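Local atomic coordinates of hypoxanthine-guanine-xanthine phosphoribosyltransferase (Tritrichomonas foetus, PDB entry 1HGX), a protein that transfers the phosphoribosyl group of 5-phospho-alpha-D-ribose 1-diphosphate to hypoxanthine, guanine or xanthine, giving IMP, GMP or XMP in purine salvage. Residues I20-T32 against V50-F62. Residues are numbered along the deposited sequence; the frame is centred on the assembly and turned at random.
Sequences IQKRIRELAAELT and VFFYTDLLKHLDF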
ATOM      1  N   ILE A  20      13.326  -7.830  -9.640  1.00 16.67           N
ATOM      2  CA  ILE A  20      12.627  -6.776  -8.912  1.00 16.29           C
ATOM      3  C   ILE A  20      13.097  -6.711  -7.470  1.00 16.15           C
ATOM      4  O   ILE A  20      13.534  -5.662  -7.007  1.00 19.30           O
ATOM      5  CB  ILE A  20      11.090  -7.016  -8.972  1.00 16.67           C
ATOM      6  CG1 ILE A  20      10.588  -6.793 -10.406  1.00 13.07           C
ATOM      7  CG2 ILE A  20      10.349  -6.129  -7.970  1.00 16.88           C
ATOM      8  CD1 ILE A  20       9.199  -7.343 -10.660  1.00 14.24           C
ATOM      9  N   GLN A  21      13.069  -7.849  -6.785  1.00 17.96           N
ATOM     10  CA  GLN A  21      13.474  -7.911  -5.386  1.00 19.23           C
ATOM     11  C   GLN A  21      14.938  -7.542  -5.145  1.00 18.15           C
ATOM     12  O   GLN A  21      15.276  -6.931  -4.128  1.00 17.53           O
ATOM     13  CB  GLN A  21      13.117  -9.276  -4.801  1.00 23.16           C
ATOM     14  CG  GLN A  21      11.603  -9.515  -4.762  1.00 26.54           C
ATOM     15  CD  GLN A  21      10.840  -8.362  -4.099  1.00 29.62           C
ATOM     16  OE1 GLN A  21      11.251  -7.844  -3.047  1.00 30.95           O
ATOM     17  NE2 GLN A  21       9.735  -7.958  -4.704  1.00 26.68           N
ATOM     18  N   LYS A  22      15.805  -7.894  -6.088  1.00 15.87           N
ATOM     19  CA  LYS A  22      17.210  -7.553  -5.979  1.00 16.01           C
ATOM     20  C   LYS A  22      17.343  -6.025  -6.089  1.00 17.78           C
ATOM     21  O   LYS A  22      18.036  -5.384  -5.289  1.00 18.46           O
ATOM     22  CB  LYS A  22      17.980  -8.237  -7.104  1.00 14.75           C
ATOM     23  CG  LYS A  22      19.431  -7.848  -7.221  1.00 15.20           C
ATOM     24  CD  LYS A  22      20.086  -8.663  -8.318  1.00 20.85           C
ATOM     25  CE  LYS A  22      21.534  -8.283  -8.502  1.00 25.10           C
ATOM     26  NZ  LYS A  22      21.665  -6.919  -9.070  1.00 24.94           N
ATOM     27  N   ARG A  23      16.655  -5.440  -7.062  1.00 15.63           N
ATOM     28  CA  ARG A  23      16.708  -3.996  -7.269  1.00 16.70           C
ATOM     29  C   ARG A  23      16.183  -3.230  -6.050  1.00 16.38           C
ATOM     30  O   ARG A  23      16.740  -2.206  -5.648  1.00 15.87           O
ATOM     31  CB  ARG A  23      15.889  -3.608  -8.503  1.00 13.98           C
ATOM     32  CG  ARG A  23      16.075  -2.157  -8.915  1.00 13.88           C
ATOM     33  CD  ARG A  23      17.502  -1.914  -9.385  1.00 14.62           C
ATOM     34  NE  ARG A  23      17.753  -0.502  -9.635  1.00 15.41           N
ATOM     35  CZ  ARG A  23      18.702   0.207  -9.041  1.00 16.30           C
ATOM     36  NH1 ARG A  23      19.507  -0.363  -8.156  1.00 16.78           N
ATOM     37  NH2 ARG A  23      18.822   1.498  -9.310  1.00 15.07           N
ATOM     38  N   ILE A  24      15.087  -3.716  -5.486  1.00 14.92           N
ATOM     39  CA  ILE A  24      14.497  -3.089  -4.314  1.00 18.16           C
ATOM     40  C   ILE A  24      15.479  -3.093  -3.143  1.00 17.62           C
ATOM     41  O   ILE A  24      15.585  -2.100  -2.423  1.00 17.43           O
ATOM     42  CB  ILE A  24      13.169  -3.779  -3.937  1.00 19.52           C
ATOM     43  CG1 ILE A  24      12.089  -3.361  -4.936  1.00 20.28           C
ATOM     44  CG2 ILE A  24      12.748  -3.426  -2.500  1.00 21.69           C
ATOM     45  CD1 ILE A  24      10.745  -3.924  -4.630  1.00 25.02           C
ATOM     46  N   ARG A  25      16.212  -4.190  -2.958  1.00 16.62           N
ATOM     47  CA  ARG A  25      17.183  -4.251  -1.869  1.00 16.68           C
ATOM     48  C   ARG A  25      18.269  -3.225  -2.125  1.00 15.93           C
ATOM     49  O   ARG A  25      18.727  -2.571  -1.196  1.00 16.40           O
ATOM     50  CB  ARG A  25      17.800  -5.645  -1.748  1.00 21.21           C
ATOM     51  CG  ARG A  25      16.855  -6.701  -1.202  1.00 27.96           C
ATOM     52  CD  ARG A  25      17.599  -7.985  -0.823  1.00 31.33           C
ATOM     53  NE  ARG A  25      18.160  -8.679  -1.980  1.00 37.33           N
ATOM     54  CZ  ARG A  25      17.519  -9.620  -2.673  1.00 37.46           C
ATOM     55  NH1 ARG A  25      16.293  -9.985  -2.325  1.00 41.18           N
ATOM     56  NH2 ARG A  25      18.096 -10.185  -3.722  1.00 37.37           N
ATOM     57  N   GLU A  26      18.669  -3.079  -3.388  1.00 15.42           N
ATOM     58  CA  GLU A  26      19.702  -2.110  -3.772  1.00 16.17           C
ATOM     59  C   GLU A  26      19.231  -0.678  -3.512  1.00 18.29           C
ATOM     60  O   GLU A  26      19.983   0.148  -2.981  1.00 15.54           O
ATOM     61  CB  GLU A  26      20.065  -2.261  -5.255  1.00 17.76           C
ATOM     62  CG  GLU A  26      20.742  -3.583  -5.588  1.00 16.24           C
ATOM     63  CD  GLU A  26      20.928  -3.813  -7.075  1.00 19.77           C
ATOM     64  OE1 GLU A  26      20.295  -3.119  -7.894  1.00 20.23           O
ATOM     65  OE2 GLU A  26      21.702  -4.716  -7.432  1.00 23.31           O
ATOM     66  N   LEU A  27      17.989  -0.389  -3.898  1.00 18.15           N
ATOM     67  CA  LEU A  27      17.409   0.936  -3.691  1.00 17.86           C
ATOM     68  C   LEU A  27      17.281   1.247  -2.205  1.00 16.87           C
ATOM     69  O   LEU A  27      17.653   2.332  -1.764  1.00 17.16           O
ATOM     70  CB  LEU A  27      16.041   1.045  -4.371  1.00 13.43           C
ATOM     71  CG  LEU A  27      16.089   1.191  -5.895  1.00 17.51           C
ATOM     72  CD1 LEU A  27      14.685   1.153  -6.477  1.00 16.39           C
ATOM     73  CD2 LEU A  27      16.804   2.490  -6.256  1.00 14.52           C
ATOM     74  N   ALA A  28      16.783   0.283  -1.436  1.00 13.95           N
ATOM     75  CA  ALA A  28      16.605   0.460   0.004  1.00 17.86           C
ATOM     76  C   ALA A  28      17.938   0.819   0.667  1.00 17.91           C
ATOM     77  O   ALA A  28      17.984   1.676   1.546  1.00 17.30           O
ATOM     78  CB  ALA A  28      16.015  -0.801   0.622  1.00 15.80           C
ATOM     79  N   ALA A  29      19.021   0.197   0.208  1.00 16.50           N
ATOM     80  CA  ALA A  29      20.351   0.469   0.748  1.00 17.84           C
ATOM     81  C   ALA A  29      20.735   1.898   0.419  1.00 19.73           C
ATOM     82  O   ALA A  29      21.269   2.629   1.257  1.00 19.38           O
ATOM     83  CB  ALA A  29      21.361  -0.486   0.142  1.00 18.44           C
ATOM     84  N   GLU A  30      20.447   2.300  -0.811  1.00 19.55           N
ATOM     85  CA  GLU A  30      20.765   3.642  -1.261  1.00 17.75           C
ATOM     86  C   GLU A  30      19.963   4.695  -0.500  1.00 17.11           C
ATOM     87  O   GLU A  30      20.505   5.720  -0.078  1.00 18.37           O
ATOM     88  CB  GLU A  30      20.496   3.757  -2.754  1.00 19.88           C
ATOM     89  CG  GLU A  30      21.615   4.455  -3.481  1.00 27.08           C
ATOM     90  CD  GLU A  30      21.218   4.938  -4.856  1.00 29.23           C
ATOM     91  OE1 GLU A  30      20.528   4.184  -5.583  1.00 29.79           O
ATOM     92  OE2 GLU A  30      21.599   6.077  -5.207  1.00 32.13           O
ATOM     93  N   LEU A  31      18.678   4.424  -0.301  1.00 15.22           N
ATOM     94  CA  LEU A  31      17.798   5.339   0.420  1.00 15.12           C
ATOM     95  C   LEU A  31      18.231   5.509   1.873  1.00 17.21           C
ATOM     96  O   LEU A  31      18.225   6.622   2.398  1.00 17.31           O
ATOM     97  CB  LEU A  31      16.355   4.841   0.368  1.00 12.21           C
ATOM     98  CG  LEU A  31      15.734   4.788  -1.029  1.00 16.95           C
ATOM     99  CD1 LEU A  31      14.350   4.147  -0.980  1.00 14.78           C
ATOM    100  CD2 LEU A  31      15.664   6.188  -1.605  1.00 11.69           C
ATOM    101  N   THR A  32      18.602   4.404   2.521  1.00 18.59           N
ATOM    102  CA  THR A  32      19.038   4.421   3.921  1.00 18.10           C
ATOM    103  C   THR A  32      20.214   5.379   4.133  1.00 18.40           C
ATOM    104  O   THR A  32      20.271   6.119   5.117  1.00 19.69           O
ATOM    105  CB  THR A  32      19.432   3.006   4.376  1.00 12.74           C
ATOM    106  OG1 THR A  32      18.301   2.138   4.246  1.00 13.01           O
ATOM    107  CG2 THR A  32      19.885   3.021   5.826  1.00 14.25           C
ATOM    108  N   VAL A  50       2.006   1.340  -5.076  1.00 16.10           N
ATOM    109  CA  VAL A  50       1.835   0.695  -3.778  1.00 15.39           C
ATOM    110  C   VAL A  50       2.610  -0.606  -3.544  1.00 15.32           C
ATOM    111  O   VAL A  50       3.130  -0.816  -2.449  1.00 13.70           O
ATOM    112  CB  VAL A  50       0.334   0.559  -3.399  1.00 14.77           C
ATOM    113  CG1 VAL A  50      -0.313  -0.624  -4.093  1.00 13.22           C
ATOM    114  CG2 VAL A  50       0.171   0.506  -1.879  1.00 15.31           C
ATOM    115  N   PHE A  51       2.741  -1.447  -4.567  1.00 11.65           N
ATOM    116  CA  PHE A  51       3.470  -2.703  -4.414  1.00 11.91           C
ATOM    117  C   PHE A  51       4.928  -2.384  -4.160  1.00 11.28           C
ATOM    118  O   PHE A  51       5.511  -2.854  -3.194  1.00 13.16           O
ATOM    119  CB  PHE A  51       3.333  -3.570  -5.666  1.00 15.63           C
ATOM    120  CG  PHE A  51       1.978  -4.199  -5.820  1.00 21.61           C
ATOM    121  CD1 PHE A  51       0.830  -3.418  -5.860  1.00 24.34           C
ATOM    122  CD2 PHE A  51       1.848  -5.574  -5.917  1.00 28.41           C
ATOM    123  CE1 PHE A  51      -0.435  -3.998  -5.992  1.00 27.79           C
ATOM    124  CE2 PHE A  51       0.584  -6.165  -6.050  1.00 32.79           C
ATOM    125  CZ  PHE A  51      -0.557  -5.369  -6.087  1.00 28.80           C
ATOM    126  N   PHE A  52       5.494  -1.568  -5.041  1.00 10.08           N
ATOM    127  CA  PHE A  52       6.875  -1.113  -4.969  1.00  8.88           C
ATOM    128  C   PHE A  52       7.127  -0.432  -3.627  1.00 10.64           C
ATOM    129  O   PHE A  52       8.139  -0.691  -2.970  1.00 12.64           O
ATOM    130  CB  PHE A  52       7.109  -0.118  -6.109  1.00  5.98           C
ATOM    131  CG  PHE A  52       8.445   0.567  -6.082  1.00  8.60           C
ATOM    132  CD1 PHE A  52       9.619  -0.154  -5.876  1.00 11.95           C
ATOM    133  CD2 PHE A  52       8.533   1.938  -6.329  1.00 10.25           C
ATOM    134  CE1 PHE A  52      10.868   0.474  -5.937  1.00 12.80           C
ATOM    135  CE2 PHE A  52       9.781   2.584  -6.395  1.00  9.46           C
ATOM    136  CZ  PHE A  52      10.948   1.852  -6.196  1.00 14.29           C
ATOM    137  N   TYR A  53       6.185   0.419  -3.225  1.00 10.49           N
ATOM    138  CA  TYR A  53       6.262   1.185  -1.976  1.00  9.47           C
ATOM    139  C   TYR A  53       6.337   0.296  -0.737  1.00 10.46           C
ATOM    140  O   TYR A  53       7.247   0.449   0.089  1.00 11.74           O
ATOM    141  CB  TYR A  53       5.058   2.124  -1.867  1.00  8.52           C
ATOM    142  CG  TYR A  53       5.044   3.031  -0.648  1.00 12.06           C
ATOM    143  CD1 TYR A  53       5.806   4.199  -0.616  1.00 10.37           C
ATOM    144  CD2 TYR A  53       4.206   2.763   0.439  1.00 12.45           C
ATOM    145  CE1 TYR A  53       5.729   5.087   0.466  1.00  9.95           C
ATOM    146  CE2 TYR A  53       4.122   3.646   1.524  1.00 14.81           C
ATOM    147  CZ  TYR A  53       4.884   4.804   1.527  1.00 12.66           C
ATOM    148  OH  TYR A  53       4.790   5.685   2.589  1.00 13.44           O
ATOM    149  N   THR A  54       5.388  -0.622  -0.589  1.00  8.78           N
ATOM    150  CA  THR A  54       5.406  -1.499   0.573  1.00  9.99           C
ATOM    151  C   THR A  54       6.636  -2.407   0.588  1.00 10.37           C
ATOM    152  O   THR A  54       7.178  -2.695   1.656  1.00 10.62           O
ATOM    153  CB  THR A  54       4.127  -2.336   0.673  1.00 13.87           C
ATOM    154  OG1 THR A  54       4.000  -3.141  -0.499  1.00 22.74           O
ATOM    155  CG2 THR A  54       2.907  -1.425   0.803  1.00 12.08           C
ATOM    156  N   ASP A  55       7.083  -2.856  -0.584  1.00 10.39           N
ATOM    157  CA  ASP A  55       8.269  -3.716  -0.643  1.00 13.77           C
ATOM    158  C   ASP A  55       9.514  -2.971  -0.185  1.00 13.89           C
ATOM    159  O   ASP A  55      10.370  -3.543   0.499  1.00 14.90           O
ATOM    160  CB  ASP A  55       8.470  -4.300  -2.042  1.00 15.83           C
ATOM    161  CG  ASP A  55       7.639  -5.560  -2.273  1.00 20.48           C
ATOM    162  OD1 ASP A  55       7.084  -6.111  -1.297  1.00 22.90           O
ATOM    163  OD2 ASP A  55       7.536  -6.007  -3.432  1.00 24.18           O
ATOM    164  N   LEU A  56       9.593  -1.689  -0.532  1.00 14.03           N
ATOM    165  CA  LEU A  56      10.708  -0.842  -0.132  1.00 15.20           C
ATOM    166  C   LEU A  56      10.687  -0.656   1.379  1.00 16.68           C
ATOM    167  O   LEU A  56      11.722  -0.802   2.043  1.00 17.65           O
ATOM    168  CB  LEU A  56      10.611   0.547  -0.771  1.00 18.55           C
ATOM    169  CG  LEU A  56      11.225   0.846  -2.137  1.00 26.26           C
ATOM    170  CD1 LEU A  56      10.956   2.313  -2.435  1.00 25.93           C
ATOM    171  CD2 LEU A  56      12.736   0.573  -2.159  1.00 22.99           C
ATOM    172  N   LEU A  57       9.516  -0.298   1.908  1.00 14.29           N
ATOM    173  CA  LEU A  57       9.350  -0.064   3.342  1.00 15.69           C
ATOM    174  C   LEU A  57       9.705  -1.278   4.197  1.00 17.58           C
ATOM    175  O   LEU A  57      10.096  -1.130   5.352  1.00 18.50           O
ATOM    176  CB  LEU A  57       7.935   0.420   3.655  1.00 13.74           C
ATOM    177  CG  LEU A  57       7.724   1.936   3.781  1.00 17.21           C
ATOM    178  CD1 LEU A  57       8.324   2.697   2.614  1.00 17.63           C
ATOM    179  CD2 LEU A  57       6.241   2.222   3.912  1.00 16.40           C
ATOM    180  N   LYS A  58       9.588  -2.476   3.630  1.00 15.44           N
ATOM    181  CA  LYS A  58       9.933  -3.691   4.360  1.00 17.22           C
ATOM    182  C   LYS A  58      11.446  -3.792   4.550  1.00 18.16           C
ATOM    183  O   LYS A  58      11.932  -4.623   5.316  1.00 19.04           O
ATOM    184  CB  LYS A  58       9.424  -4.929   3.625  1.00 14.31           C
ATOM    185  CG  LYS A  58       7.936  -5.094   3.694  1.00 17.55           C
ATOM    186  CD  LYS A  58       7.494  -6.179   2.757  1.00 20.96           C
ATOM    187  CE  LYS A  58       5.987  -6.291   2.739  1.00 23.04           C
ATOM    188  NZ  LYS A  58       5.563  -7.160   1.614  1.00 30.96           N
ATOM    189  N   HIS A  59      12.186  -2.953   3.835  1.00 16.51           N
ATOM    190  CA  HIS A  59      13.636  -2.940   3.919  1.00 17.06           C
ATOM    191  C   HIS A  59      14.181  -1.691   4.571  1.00 17.36           C
ATOM    192  O   HIS A  59      15.389  -1.518   4.635  1.00 21.98           O
ATOM    193  CB  HIS A  59      14.244  -3.068   2.524  1.00 19.66           C
ATOM    194  CG  HIS A  59      13.930  -4.365   1.853  1.00 23.03           C
ATOM    195  ND1 HIS A  59      12.759  -4.580   1.163  1.00 25.89           N
ATOM    196  CD2 HIS A  59      14.612  -5.532   1.812  1.00 28.24           C
ATOM    197  CE1 HIS A  59      12.727  -5.823   0.726  1.00 29.64           C
ATOM    198  NE2 HIS A  59      13.841  -6.425   1.104  1.00 30.52           N
ATOM    199  N   LEU A  60      13.308  -0.799   5.014  1.00 16.25           N
ATOM    200  CA  LEU A  60      13.760   0.436   5.634  1.00 17.79           C
ATOM    201  C   LEU A  60      13.700   0.313   7.145  1.00 17.41           C
ATOM    202  O   LEU A  60      12.636   0.421   7.754  1.00 18.78           O
ATOM    203  CB  LEU A  60      12.917   1.612   5.146  1.00 20.14           C
ATOM    204  CG  LEU A  60      13.405   2.449   3.961  1.00 23.13           C
ATOM    205  CD1 LEU A  60      14.428   1.742   3.105  1.00 18.01           C
ATOM    206  CD2 LEU A  60      12.210   2.872   3.149  1.00 19.90           C
ATOM    207  N   ASP A  61      14.871   0.176   7.745  1.00 19.21           N
ATOM    208  CA  ASP A  61      15.001  -0.011   9.178  1.00 22.75           C
ATOM    209  C   ASP A  61      15.208   1.275   9.979  1.00 22.71           C
ATOM    210  O   ASP A  61      16.126   1.361  10.787  1.00 29.32           O
ATOM    211  CB  ASP A  61      16.151  -0.989   9.429  1.00 29.43           C
ATOM    212  CG  ASP A  61      16.111  -1.606  10.806  1.00 39.91           C
ATOM    213  OD1 ASP A  61      14.999  -1.814  11.342  1.00 44.13           O
ATOM    214  OD2 ASP A  61      17.202  -1.889  11.350  1.00 47.17           O
ATOM    215  N   PHE A  62      14.369   2.278   9.746  1.00 18.89           N
ATOM    216  CA  PHE A  62      14.468   3.546  10.467  1.00 14.38           C
ATOM    217  C   PHE A  62      13.109   4.237  10.546  1.00 16.58           C
ATOM    218  O   PHE A  62      12.159   3.836   9.869  1.00 15.20           O
ATOM    219  CB  PHE A  62      15.531   4.466   9.848  1.00 12.31           C
ATOM    220  CG  PHE A  62      15.362   4.710   8.369  1.00 16.58           C
ATOM    221  CD1 PHE A  62      14.526   5.718   7.901  1.00 15.52           C
ATOM    222  CD2 PHE A  62      16.081   3.958   7.442  1.00 17.64           C
ATOM    223  CE1 PHE A  62      14.411   5.977   6.536  1.00 14.08           C
ATOM    224  CE2 PHE A  62      15.971   4.209   6.065  1.00 15.68           C
ATOM    225  CZ  PHE A  62      15.135   5.221   5.614  1.00 14.87           C
TER
HETATM  226  O   HOH W   1      17.366   0.502   6.393  1.00 25.42           O
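Helix 20-32 and helix 50-57 cross at -59° with their axes 9.6 Å apart, and the CA atoms of Ala28 and His59 are the nearest across the contact. Leu56 is the knob of this interface, set into the hole formed by Ile24, Leu27, Ala28 and Leu31, with its CD2 4.0 Å from Leu27 CB. Phe52, its ring swung anti to the backbone N (chi1 173°), offers an edge to Ile24 and Leu27; Leu27 CD1 lies in the ring plane, 3.8 Å from Phe52 CZ. Ala28 CB packs tightly on His59 CB at 3.4 Å, and the imidazole of His59 is fixed by an in-plane bond from ND1 to Asp55 O (2.7 Å). At one end Gln21 NE2 donates to Asp55 OD2 (3.2 Å), meeting it from above the carboxylate plane; Gln21 NE2 also bonds Gln17 OE1, Asp55 OD2 also bonds Tyr160 OH, and Asp55 OD1 pairs with Lys58 of the second subunit. At the other end Thr32 OG1 meets the edge of Phe62 at CE2 (3.6 Å), while a water links OG1 to Asp61 N. The contact is helix-on-helix packing over the central, mainly parallel sheet of the type I phosphoribosyltransferase fold, with helix 50-57 also meeting the second subunit.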